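Local coordinates for protein diketoreductase (Acinetobacter baylyi, PDB 4E12) that reduces dicarbonyl compounds with NADH and probably interconverts (3S)-3-hydroxyacyl-CoA and 3-oxoacyl-CoA with NAD(+), as in fatty acid beta-oxidation, at residues A51-E55 / A66-L70; L200-A205 / P232-F236. All coordinates share one frame; numbering follows the deposited sequence.

Interaction 1: residues A51-E55 / A66-L70; sequences AAVYE and AQKAL
Ala51 and Ala66 face each other where two helices of the NAD-binding Rossmann domain form a helical hairpin, the end of helix 37-57 running against the start of helix 65-72. The segments are nearly antiparallel, with axes 152° apart and 9.4 Å from each other at their closest. The apolar contacts centre on small side chains. The CB atoms of Ala51 and Ala66 are 4.2 Å apart and their CA atoms 5.0 Å, a spacing that alanine suits because its side chain is a single methyl. Leu70, one turn beyond Ala66, has CG anti to the backbone N (chi1 168°), which sends CD2 toward Ala51, 4.2 Å from Ala51 CB. Leu70 also meets Phe47 and Glu48 of the longer helix. Tyr54 gives only its CB to Ala66. Its ring turns off toward Phe21 and Phe25, which it meets edge-to-face, and its hydroxyl hydrogen-bonds Gln22 OE1, so an amphipathic residue suits this buried place. At the border, where long, partly exposed side chains can meet beyond the alanines, Glu55 and Gln67 run roughly perpendicular to each other, yet their flat ends lie almost parallel, 13° apart. Against the backbone, Ala66 CB rests 3.4 Å from Ala51 O, the carbonyl oxygen that accepts the helical hydrogen bond of Glu55 N at 3.0 Å.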
# COMPACT_ATOMS: atom_id res chain seq x y z
N ALA A 51 27.27 1.22 -17.13
CA ALA A 51 28.45 0.44 -16.75
C ALA A 51 29.02 0.98 -15.45
O ALA A 51 29.39 0.21 -14.56
CB ALA A 51 29.51 0.51 -17.85
N ALA A 52 29.07 2.30 -15.35
CA ALA A 52 29.56 2.99 -14.17
C ALA A 52 28.71 2.69 -12.93
O ALA A 52 29.23 2.39 -11.85
CB ALA A 52 29.62 4.49 -14.43
N VAL A 53 27.39 2.80 -13.08
CA VAL A 53 26.46 2.47 -12.00
C VAL A 53 26.66 1.03 -11.56
O VAL A 53 26.75 0.73 -10.37
CB VAL A 53 24.99 2.63 -12.46
CG1 VAL A 53 24.04 2.29 -11.31
CG2 VAL A 53 24.74 4.03 -12.99
N TYR A 54 26.69 0.11 -12.52
CA TYR A 54 26.86 -1.29 -12.19
C TYR A 54 28.12 -1.55 -11.40
O TYR A 54 28.08 -2.19 -10.34
CB TYR A 54 26.83 -2.18 -13.43
CG TYR A 54 25.43 -2.54 -13.85
CD1 TYR A 54 25.07 -3.87 -14.08
CD2 TYR A 54 24.46 -1.55 -14.01
CE1 TYR A 54 23.78 -4.21 -14.47
CE2 TYR A 54 23.17 -1.87 -14.40
CZ TYR A 54 22.83 -3.20 -14.62
OH TYR A 54 21.56 -3.52 -15.00
N GLU A 55 29.24 -1.05 -11.89
CA GLU A 55 30.50 -1.28 -11.20
C GLU A 55 30.46 -0.83 -9.74
O GLU A 55 31.16 -1.39 -8.90
CB GLU A 55 31.71 -0.77 -12.01
CG GLU A 55 31.70 0.69 -12.40
CD GLU A 55 32.63 0.98 -13.59
OE1 GLU A 55 33.26 0.04 -14.11
OE2 GLU A 55 32.72 2.16 -14.00
N ALA A 66 31.59 -4.97 -15.88
CA ALA A 66 30.63 -4.04 -16.48
C ALA A 66 31.11 -3.57 -17.86
O ALA A 66 30.32 -3.55 -18.81
CB ALA A 66 30.39 -2.85 -15.56
N GLN A 67 32.38 -3.18 -17.97
CA GLN A 67 32.94 -2.78 -19.27
C GLN A 67 33.00 -3.91 -20.29
O GLN A 67 32.80 -3.68 -21.49
CB GLN A 67 34.32 -2.11 -19.13
CG GLN A 67 34.27 -0.60 -18.91
CD GLN A 67 33.56 -0.19 -17.64
OE1 GLN A 67 33.25 -1.02 -16.79
NE2 GLN A 67 33.29 1.11 -17.52
N LYS A 68 33.29 -5.13 -19.86
CA LYS A 68 33.26 -6.23 -20.81
C LYS A 68 31.85 -6.33 -21.40
O LYS A 68 31.67 -6.49 -22.61
CB LYS A 68 33.68 -7.54 -20.14
CG LYS A 68 33.84 -8.73 -21.09
CD LYS A 68 34.37 -9.96 -20.35
CE LYS A 68 34.59 -11.14 -21.28
NZ LYS A 68 33.32 -11.60 -21.92
N ALA A 69 30.84 -6.22 -20.54
CA ALA A 69 29.47 -6.29 -21.04
C ALA A 69 29.24 -5.13 -22.02
O ALA A 69 28.68 -5.31 -23.10
CB ALA A 69 28.48 -6.24 -19.90
N LEU A 70 29.68 -3.94 -21.62
CA LEU A 70 29.53 -2.74 -22.44
C LEU A 70 30.14 -2.94 -23.84
O LEU A 70 29.51 -2.65 -24.87
CB LEU A 70 30.22 -1.58 -21.74
CG LEU A 70 30.45 -0.28 -22.50
CD1 LEU A 70 29.11 0.33 -22.90
CD2 LEU A 70 31.24 0.68 -21.62

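Interaction 2: residues L200-A205 / P232-F236; sequences LLDAAA and PFEIF
Helices 193-209 and 232-239 meet at a steep angle, the short segments inclined at 110° with their axes 9.9 Å apart, and the backbones come nearest at Leu201 and Pro232. Leu201 enters between the side chains of the second helix. With CG anti to its own carbonyl carbon (chi1 -59°), it carries CD2 over one face of the Phe236 ring, a CH-pi contact 4.2 Å from the centroid and 13° off the ring normal. The same methyl touches Ile235 CG2 at 4.0 Å and lies close to Pro232, so this one branch serves three neighbours. Leu201 CB meets the far end of the same ring, at Phe236 CZ, 3.4 Å away.

Pro232, in the first turn of its helix, where a residue without an amide hydrogen costs no helical bond, presses its ring on Ala204. Ala204 CB and Pro232 CB are 3.3 Å apart, closer than two saturated carbons normally sit, so the helices are pressed together here; alanine keeps the crowding to a single methyl. Phe233 also reaches Ala204: its CE2 touches the methyl, and Ala204 O lies near the plane of the ring at its edge, 3.4 Å from Phe233 CZ. Phe233 also meets the ring of Phe280 edge-to-face. Leu196 of the second subunit packs on Ala204 and Trp222 of that subunit on Leu200, so helix 193-209 joins the hydrophobic interior to the dimer interface, in keeping with the all-helical C-terminal domain of 3-hydroxyacyl-CoA dehydrogenases.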
# COMPACT_ATOMS: atom_id res chain seq x y z
N LEU A 200 -3.41 2.81 -3.90
CA LEU A 200 -2.85 3.39 -2.68
C LEU A 200 -2.54 4.89 -2.87
O LEU A 200 -2.92 5.74 -2.05
CB LEU A 200 -1.58 2.63 -2.29
CG LEU A 200 -0.83 3.17 -1.08
CD1 LEU A 200 -1.79 3.21 0.12
CD2 LEU A 200 0.41 2.30 -0.82
N LEU A 201 -1.88 5.22 -3.98
CA LEU A 201 -1.51 6.61 -4.24
C LEU A 201 -2.73 7.48 -4.52
O LEU A 201 -2.75 8.64 -4.10
CB LEU A 201 -0.50 6.72 -5.38
CG LEU A 201 0.83 5.99 -5.16
CD1 LEU A 201 1.73 6.19 -6.37
CD2 LEU A 201 1.52 6.48 -3.89
N ASP A 202 -3.72 6.95 -5.24
CA ASP A 202 -4.99 7.66 -5.46
C ASP A 202 -5.69 7.94 -4.14
O ASP A 202 -6.29 9.01 -3.97
CB ASP A 202 -5.96 6.86 -6.34
CG ASP A 202 -5.53 6.83 -7.79
OD1 ASP A 202 -4.56 7.54 -8.15
OD2 ASP A 202 -6.17 6.10 -8.57
N ALA A 203 -5.65 6.98 -3.22
CA ALA A 203 -6.28 7.18 -1.91
C ALA A 203 -5.57 8.28 -1.12
O ALA A 203 -6.22 9.11 -0.49
CB ALA A 203 -6.27 5.88 -1.11
N ALA A 204 -4.25 8.27 -1.11
CA ALA A 204 -3.50 9.30 -0.39
C ALA A 204 -3.78 10.70 -0.98
O ALA A 204 -3.96 11.69 -0.26
CB ALA A 204 -2.00 8.99 -0.45
N ALA A 205 -3.79 10.76 -2.31
CA ALA A 205 -3.98 12.03 -2.99
C ALA A 205 -5.36 12.63 -2.66
O ALA A 205 -5.47 13.83 -2.43
CB ALA A 205 -3.79 11.87 -4.48
N PRO A 232 2.92 7.02 0.95
CA PRO A 232 2.54 7.47 -0.39
C PRO A 232 3.26 8.69 -0.93
O PRO A 232 3.58 8.75 -2.12
CB PRO A 232 1.03 7.67 -0.28
CG PRO A 232 0.62 6.71 0.80
CD PRO A 232 1.75 6.76 1.80
N PHE A 233 3.49 9.70 -0.10
CA PHE A 233 4.04 10.93 -0.66
C PHE A 233 5.55 10.83 -0.86
O PHE A 233 6.10 11.39 -1.81
CB PHE A 233 3.55 12.16 0.12
CG PHE A 233 2.07 12.37 -0.03
CD1 PHE A 233 1.57 13.06 -1.13
CD2 PHE A 233 1.17 11.87 0.92
CE1 PHE A 233 0.19 13.25 -1.29
CE2 PHE A 233 -0.21 12.06 0.76
CZ PHE A 233 -0.69 12.75 -0.34
N GLU A 234 6.20 10.06 0.00
CA GLU A 234 7.60 9.74 -0.21
C GLU A 234 7.71 8.98 -1.52
O GLU A 234 8.63 9.22 -2.31
CB GLU A 234 8.11 8.89 0.94
CG GLU A 234 7.99 9.55 2.27
CD GLU A 234 8.52 8.67 3.36
OE1 GLU A 234 7.71 7.98 3.99
OE2 GLU A 234 9.75 8.66 3.56
N ILE A 235 6.77 8.06 -1.75
CA ILE A 235 6.69 7.30 -3.00
C ILE A 235 6.43 8.22 -4.19
O ILE A 235 7.09 8.05 -5.22
CB ILE A 235 5.63 6.17 -2.93
CG1 ILE A 235 6.02 5.15 -1.86
CG2 ILE A 235 5.43 5.53 -4.31
CD1 ILE A 235 5.03 4.00 -1.67
N PHE A 236 5.50 9.17 -4.09
CA PHE A 236 5.30 10.16 -5.17
C PHE A 236 6.58 10.89 -5.56
O PHE A 236 6.82 11.15 -6.75
CB PHE A 236 4.26 11.24 -4.80
CG PHE A 236 2.83 10.84 -5.04
CD1 PHE A 236 1.90 10.87 -4.00
CD2 PHE A 236 2.42 10.44 -6.31
CE1 PHE A 236 0.55 10.50 -4.23
CE2 PHE A 236 1.08 10.07 -6.55
CZ PHE A 236 0.15 10.10 -5.50

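From the N terminus, the chain first builds the opening strands and helices of the NAD-binding domain; interaction 1 then closes a short excursion of ten residues, bringing helix 65-72 back against helix 37-57 before strand 74-76 joins the edge of the sheet. The chain completes that sheet and passes into the helical C-terminal domain, where interaction 2 closes a longer loop of 26 residues that contains helix 215-226. The two contacts follow in series, neither nested nor crossed. The centres of interactions 1 and 2 are about 34 Å apart, and the two do not touch. Each ties together helices of its own domain, and only interaction 2 also meets the second subunit.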